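Local coordinates for putative uncharacterized protein (PDB 3UFC), which probably binds CRISPR RNA as a Cas6 paralogue of the archaeal CRISPR antiviral defence system, with a ferredoxin-like fold, at residues A[152-166]-A[182-194]. Residues are numbered along the deposited sequence; the frame is centred on the assembly and turned at random.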
loop_
_atom_site.group_PDB
_atom_site.type_symbol
_atom_site.label_atom_id
_atom_site.label_comp_id
_atom_site.label_asym_id
_atom_site.label_seq_id
_atom_site.Cartn_x
_atom_site.Cartn_y
_atom_site.Cartn_z
ATOM N N TYR A 152 -2.239 8.810 14.070
ATOM C CA TYR A 152 -1.414 7.655 14.415
ATOM C C TYR A 152 -2.204 6.822 15.423
ATOM O O TYR A 152 -3.134 7.326 16.051
ATOM C CB TYR A 152 -0.104 8.111 15.050
ATOM C CG TYR A 152 0.671 9.096 14.209
ATOM C CD1 TYR A 152 1.389 8.676 13.093
ATOM C CD2 TYR A 152 0.688 10.453 14.532
ATOM C CE1 TYR A 152 2.112 9.580 12.320
ATOM C CE2 TYR A 152 1.404 11.369 13.764
ATOM C CZ TYR A 152 2.115 10.924 12.663
ATOM O OH TYR A 152 2.851 11.815 11.922
ATOM N N PRO A 153 -1.835 5.542 15.604
ATOM C CA PRO A 153 -2.531 4.657 16.542
ATOM C C PRO A 153 -2.702 5.188 17.965
ATOM O O PRO A 153 -3.625 4.775 18.667
ATOM C CB PRO A 153 -1.693 3.380 16.497
ATOM C CG PRO A 153 -1.166 3.382 15.096
ATOM C CD PRO A 153 -0.741 4.820 14.929
ATOM N N HIS A 154 -1.829 6.094 18.399
ATOM C CA HIS A 154 -1.954 6.633 19.753
ATOM C C HIS A 154 -2.949 7.786 19.850
ATOM O O HIS A 154 -3.225 8.280 20.941
ATOM C CB HIS A 154 -0.590 7.074 20.308
ATOM C CG HIS A 154 0.097 8.123 19.491
ATOM N ND1 HIS A 154 1.044 7.822 18.537
ATOM C CD2 HIS A 154 -0.009 9.473 19.503
ATOM C CE1 HIS A 154 1.495 8.941 17.997
ATOM N NE2 HIS A 154 0.871 9.958 18.565
ATOM N N ASP A 155 -3.492 8.207 18.710
ATOM C CA ASP A 155 -4.472 9.291 18.674
ATOM C C ASP A 155 -5.863 8.761 19.018
ATOM O O ASP A 155 -6.279 7.712 18.520
ATOM C CB ASP A 155 -4.501 9.930 17.283
ATOM C CG ASP A 155 -3.311 10.829 17.029
ATOM O OD1 ASP A 155 -2.722 10.759 15.929
ATOM O OD2 ASP A 155 -2.971 11.624 17.928
ATOM N N GLU A 156 -6.584 9.491 19.867
ATOM C CA GLU A 156 -7.927 9.085 20.282
ATOM C C GLU A 156 -8.882 8.817 19.120
ATOM O O GLU A 156 -9.702 7.904 19.186
ATOM C CB GLU A 156 -8.556 10.151 21.185
ATOM C CG GLU A 156 -7.843 10.374 22.503
ATOM C CD GLU A 156 -8.631 11.286 23.425
ATOM O OE1 GLU A 156 -8.974 12.413 23.000
ATOM O OE2 GLU A 156 -8.908 10.877 24.573
ATOM N N LEU A 157 -8.783 9.619 18.063
ATOM C CA LEU A 157 -9.659 9.461 16.901
ATOM C C LEU A 157 -9.222 8.401 15.885
ATOM O O LEU A 157 -9.991 8.050 14.996
ATOM C CB LEU A 157 -9.809 10.799 16.169
ATOM C CG LEU A 157 -10.800 11.836 16.702
ATOM C CD1 LEU A 157 -10.515 12.151 18.161
ATOM C CD2 LEU A 157 -10.695 13.093 15.850
ATOM N N PHE A 158 -7.996 7.901 16.014
ATOM C CA PHE A 158 -7.469 6.909 15.072
ATOM C C PHE A 158 -8.426 5.758 14.761
ATOM O O PHE A 158 -8.855 5.582 13.615
ATOM C CB PHE A 158 -6.149 6.329 15.593
ATOM C CG PHE A 158 -5.467 5.397 14.617
ATOM C CD1 PHE A 158 -4.677 5.897 13.589
ATOM C CD2 PHE A 158 -5.632 4.021 14.718
ATOM C CE1 PHE A 158 -4.062 5.039 12.675
ATOM C CE2 PHE A 158 -5.022 3.151 13.807
ATOM C CZ PHE A 158 -4.239 3.659 12.789
ATOM N N LEU A 159 -8.760 4.972 15.781
ATOM C CA LEU A 159 -9.635 3.826 15.591
ATOM C C LEU A 159 -10.968 4.165 14.929
ATOM O O LEU A 159 -11.345 3.528 13.948
ATOM C CB LEU A 159 -9.880 3.108 16.925
ATOM C CG LEU A 159 -10.774 1.866 16.818
ATOM C CD1 LEU A 159 -10.176 0.893 15.813
ATOM C CD2 LEU A 159 -10.920 1.209 18.183
ATOM N N ASP A 160 -11.686 5.157 15.450
ATOM C CA ASP A 160 -12.967 5.522 14.852
ATOM C C ASP A 160 -12.804 5.990 13.414
ATOM O O ASP A 160 -13.640 5.688 12.559
ATOM C CB ASP A 160 -13.674 6.597 15.678
ATOM C CG ASP A 160 -14.275 6.039 16.953
ATOM O OD1 ASP A 160 -14.593 4.829 16.975
ATOM O OD2 ASP A 160 -14.443 6.804 17.923
ATOM N N ARG A 161 -11.733 6.730 13.147
ATOM C CA ARG A 161 -11.473 7.192 11.789
ATOM C C ARG A 161 -11.168 5.989 10.882
ATOM O O ARG A 161 -11.682 5.899 9.767
ATOM C CB ARG A 161 -10.296 8.164 11.774
ATOM C CG ARG A 161 -10.612 9.548 12.322
ATOM C CD ARG A 161 -11.092 10.468 11.215
ATOM N NE ARG A 161 -12.541 10.493 11.084
ATOM C CZ ARG A 161 -13.182 11.022 10.045
ATOM N NH1 ARG A 161 -12.496 11.556 9.043
ATOM N NH2 ARG A 161 -14.509 11.037 10.021
ATOM N N LEU A 162 -10.338 5.067 11.364
ATOM C CA LEU A 162 -9.993 3.887 10.570
ATOM C C LEU A 162 -11.265 3.086 10.285
ATOM O O LEU A 162 -11.491 2.639 9.161
ATOM C CB LEU A 162 -8.971 3.014 11.308
ATOM C CG LEU A 162 -8.561 1.711 10.594
ATOM C CD1 LEU A 162 -7.964 2.030 9.224
ATOM C CD2 LEU A 162 -7.559 0.945 11.445
ATOM N N ARG A 163 -12.109 2.922 11.303
ATOM C CA ARG A 163 -13.349 2.186 11.131
ATOM C C ARG A 163 -14.215 2.795 10.034
ATOM O O ARG A 163 -14.694 2.082 9.156
ATOM C CB ARG A 163 -14.136 2.152 12.437
ATOM C CG ARG A 163 -13.541 1.257 13.500
ATOM C CD ARG A 163 -14.192 1.532 14.848
ATOM N NE ARG A 163 -13.816 0.536 15.845
ATOM C CZ ARG A 163 -14.093 0.633 17.139
ATOM N NH1 ARG A 163 -14.752 1.689 17.599
ATOM N NH2 ARG A 163 -13.711 -0.324 17.973
ATOM N N LYS A 164 -14.405 4.112 10.078
ATOM C CA LYS A 164 -15.230 4.787 9.079
ATOM C C LYS A 164 -14.649 4.656 7.679
ATOM O O LYS A 164 -15.373 4.394 6.718
ATOM C CB LYS A 164 -15.381 6.278 9.404
ATOM C CG LYS A 164 -16.382 6.972 8.495
ATOM C CD LYS A 164 -16.233 8.487 8.509
ATOM C CE LYS A 164 -14.975 8.910 7.770
ATOM N NZ LYS A 164 -14.952 10.373 7.507
ATOM N N VAL A 165 -13.344 4.864 7.566
ATOM C CA VAL A 165 -12.674 4.759 6.280
ATOM C C VAL A 165 -12.876 3.370 5.667
ATOM O O VAL A 165 -13.222 3.248 4.495
ATOM C CB VAL A 165 -11.160 5.037 6.421
ATOM C CG1 VAL A 165 -10.427 4.633 5.150
ATOM C CG2 VAL A 165 -10.939 6.516 6.691
ATOM N N MET A 166 -12.668 2.324 6.465
ATOM C CA MET A 166 -12.824 0.965 5.959
ATOM C C MET A 166 -14.260 0.693 5.502
ATOM O O MET A 166 -14.471 0.066 4.462
ATOM C CB MET A 166 -12.385 -0.055 7.017
ATOM C CG MET A 166 -10.890 0.033 7.388
ATOM S SD MET A 166 -9.772 0.018 5.946
ATOM C CE MET A 166 -9.899 -1.713 5.461
ATOM N N ASP A 182 -17.948 -4.136 12.830
ATOM C CA ASP A 182 -17.127 -3.820 13.993
ATOM C C ASP A 182 -15.784 -4.526 14.136
ATOM O O ASP A 182 -15.646 -5.703 13.817
ATOM C CB ASP A 182 -17.948 -4.054 15.263
ATOM C CG ASP A 182 -19.320 -3.403 15.195
ATOM O OD1 ASP A 182 -19.394 -2.172 14.984
ATOM O OD2 ASP A 182 -20.326 -4.126 15.351
ATOM N N PHE A 183 -14.797 -3.785 14.633
ATOM C CA PHE A 183 -13.465 -4.326 14.872
ATOM C C PHE A 183 -12.656 -3.395 15.756
ATOM O O PHE A 183 -12.981 -2.219 15.899
ATOM C CB PHE A 183 -12.720 -4.568 13.548
ATOM C CG PHE A 183 -12.231 -3.310 12.862
ATOM C CD1 PHE A 183 -11.011 -2.739 13.208
ATOM C CD2 PHE A 183 -12.973 -2.727 11.841
ATOM C CE1 PHE A 183 -10.531 -1.601 12.537
ATOM C CE2 PHE A 183 -12.504 -1.590 11.165
ATOM C CZ PHE A 183 -11.280 -1.031 11.516
ATOM N N ARG A 184 -11.605 -3.937 16.357
ATOM C CA ARG A 184 -10.717 -3.161 17.208
ATOM C C ARG A 184 -9.301 -3.641 16.916
ATOM O O ARG A 184 -9.109 -4.669 16.266
ATOM C CB ARG A 184 -11.050 -3.376 18.692
ATOM C CG ARG A 184 -10.904 -4.814 19.177
ATOM C CD ARG A 184 -11.019 -4.910 20.704
ATOM N NE ARG A 184 -11.015 -6.296 21.176
ATOM C CZ ARG A 184 -12.000 -7.164 20.957
ATOM N NH1 ARG A 184 -13.076 -6.796 20.274
ATOM N NH2 ARG A 184 -11.910 -8.406 21.417
ATOM N N ILE A 185 -8.311 -2.893 17.378
ATOM C CA ILE A 185 -6.925 -3.276 17.151
ATOM C C ILE A 185 -6.100 -3.002 18.389
ATOM O O ILE A 185 -6.450 -2.147 19.203
ATOM C CB ILE A 185 -6.279 -2.477 15.990
ATOM C CG1 ILE A 185 -6.092 -1.013 16.405
ATOM C CG2 ILE A 185 -7.142 -2.570 14.735
ATOM C CD1 ILE A 185 -5.142 -0.246 15.511
ATOM N N GLU A 186 -5.007 -3.735 18.539
ATOM C CA GLU A 186 -4.117 -3.499 19.658
ATOM C C GLU A 186 -2.717 -3.385 19.076
ATOM O O GLU A 186 -2.227 -4.293 18.404
ATOM C CB GLU A 186 -4.211 -4.617 20.705
ATOM C CG GLU A 186 -3.679 -5.972 20.309
ATOM C CD GLU A 186 -3.765 -6.968 21.459
ATOM O OE1 GLU A 186 -3.196 -6.686 22.535
ATOM O OE2 GLU A 186 -4.399 -8.029 21.292
ATOM N N LEU A 187 -2.096 -2.235 19.313
ATOM C CA LEU A 187 -0.760 -1.954 18.811
ATOM C C LEU A 187 0.302 -2.843 19.435
ATOM O O LEU A 187 0.342 -3.013 20.650
ATOM C CB LEU A 187 -0.392 -0.499 19.089
ATOM C CG LEU A 187 -0.108 0.440 17.920
ATOM C CD1 LEU A 187 0.646 1.638 18.470
ATOM C CD2 LEU A 187 0.715 -0.248 16.841
ATOM N N ILE A 188 1.165 -3.402 18.596
ATOM C CA ILE A 188 2.250 -4.247 19.071
ATOM C C ILE A 188 3.575 -3.518 18.845
ATOM O O ILE A 188 4.409 -3.449 19.745
ATOM C CB ILE A 188 2.263 -5.600 18.340
ATOM C CG1 ILE A 188 0.979 -6.372 18.667
ATOM C CG2 ILE A 188 3.490 -6.402 18.750
ATOM C CD1 ILE A 188 0.858 -7.697 17.948
ATOM N N LYS A 189 3.757 -2.970 17.645
ATOM C CA LYS A 189 4.968 -2.225 17.298
ATOM C C LYS A 189 4.549 -0.989 16.504
ATOM O O LYS A 189 3.557 -1.025 15.778
ATOM C CB LYS A 189 5.912 -3.078 16.445
ATOM C CG LYS A 189 6.397 -4.362 17.108
ATOM C CD LYS A 189 7.298 -5.149 16.160
ATOM C CE LYS A 189 7.707 -6.492 16.749
ATOM N NZ LYS A 189 8.478 -6.343 18.016
ATOM N N PHE A 190 5.306 0.097 16.628
ATOM C CA PHE A 190 4.963 1.325 15.924
ATOM C C PHE A 190 6.119 2.285 15.671
ATOM O O PHE A 190 6.998 2.459 16.514
ATOM C CB PHE A 190 3.876 2.074 16.704
ATOM C CG PHE A 190 3.684 3.502 16.264
ATOM C CD1 PHE A 190 2.991 3.799 15.098
ATOM C CD2 PHE A 190 4.231 4.547 17.003
ATOM C CE1 PHE A 190 2.843 5.115 14.673
ATOM C CE2 PHE A 190 4.091 5.866 16.589
ATOM C CZ PHE A 190 3.396 6.154 15.419
ATOM N N LYS A 191 6.099 2.911 14.498
ATOM C CA LYS A 191 7.088 3.913 14.121
ATOM C C LYS A 191 6.439 4.806 13.066
ATOM O O LYS A 191 5.923 4.318 12.054
ATOM C CB LYS A 191 8.365 3.268 13.572
ATOM C CG LYS A 191 8.208 2.569 12.240
ATOM C CD LYS A 191 9.204 3.103 11.219
ATOM C CE LYS A 191 10.643 2.774 11.588
ATOM N NZ LYS A 191 11.081 3.434 12.845
ATOM N N PRO A 192 6.433 6.131 13.303
ATOM C CA PRO A 192 5.839 7.093 12.374
ATOM C C PRO A 192 6.669 7.251 11.112
ATOM O O PRO A 192 7.872 6.992 11.114
ATOM C CB PRO A 192 5.801 8.377 13.193
ATOM C CG PRO A 192 7.061 8.269 13.992
ATOM C CD PRO A 192 7.011 6.827 14.467
ATOM N N THR A 193 6.020 7.677 10.035
ATOM C CA THR A 193 6.719 7.873 8.778
ATOM C C THR A 193 6.171 9.108 8.081
ATOM O O THR A 193 5.042 9.529 8.334
ATOM C CB THR A 193 6.554 6.656 7.848
ATOM O OG1 THR A 193 7.477 6.766 6.758
ATOM C CG2 THR A 193 5.138 6.596 7.294
ATOM N N ARG A 194 6.979 9.685 7.203
ATOM C CA ARG A 194 6.586 10.873 6.465
ATOM C C ARG A 194 7.092 10.719 5.039
ATOM O O ARG A 194 8.278 10.500 4.817
ATOM C CB ARG A 194 7.207 12.118 7.111
ATOM C CG ARG A 194 6.748 13.423 6.490
ATOM C CD ARG A 194 7.396 14.622 7.162
ATOM N NE ARG A 194 8.837 14.678 6.930
ATOM C CZ ARG A 194 9.605 15.711 7.267
ATOM N NH1 ARG A 194 9.067 16.774 7.850
ATOM N NH2 ARG A 194 10.909 15.686 7.018
HETATM O O HOH W 1 5.514 11.001 10.878
#
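Phe183 packs its ring against the first turns of helix 158-174, and Arg163 holds the residue at both its ring and its backbone. The arginine's CG sits on one ring face, a CH-pi contact 4.1 Å from the centroid, while its guanidinium, about at a right angle to the ring, reaches the backbone of the same residue. NE and NH2 both donate side-on to Phe183 O, each at 2.9 Å; NE lies nearly on the C=O line (172°), NH2 tilted off the carbonyl plane. The extended chain from CG to NE carries the group this far, and a salt bridge from NH1 to Asp160 OD1, whose hydrogen bond is weak, helps fix its rotation.

This is the tight part. Leu162 CG meets the ring edge at Phe183 CZ (4.0 Å), and Leu159 CD1 and Met166 CG close in obliquely. Phe183 has its CG wedged between backbone N and carbonyl carbon (chi1 74°), which brings the ring up to the helix. Two residues along the strand, Ile185 CD1 touches the edge of the Phe158 ring at CE2. Just before the corner at Ile188, Pro153, in a type I turn, lays CB on Leu187 CD1 (3.5 Å).

Beyond the corner the contact loosens toward solvent. Pro153 CD lies obliquely against the Phe190 ring, exposed His154 forms an offset edge-to-face pair with it, planes at 76°, and a water links Tyr152 OH to Thr193 O, weakly on the Thr193 side.

The helix thus packs across the outermost strand of the C-terminal antiparallel sheet, consistent with a ferredoxin-like Cas6 domain, beside Val136 of strand 136-142; Phe183 also meets Tyr211 of the adjoining strand 200-213.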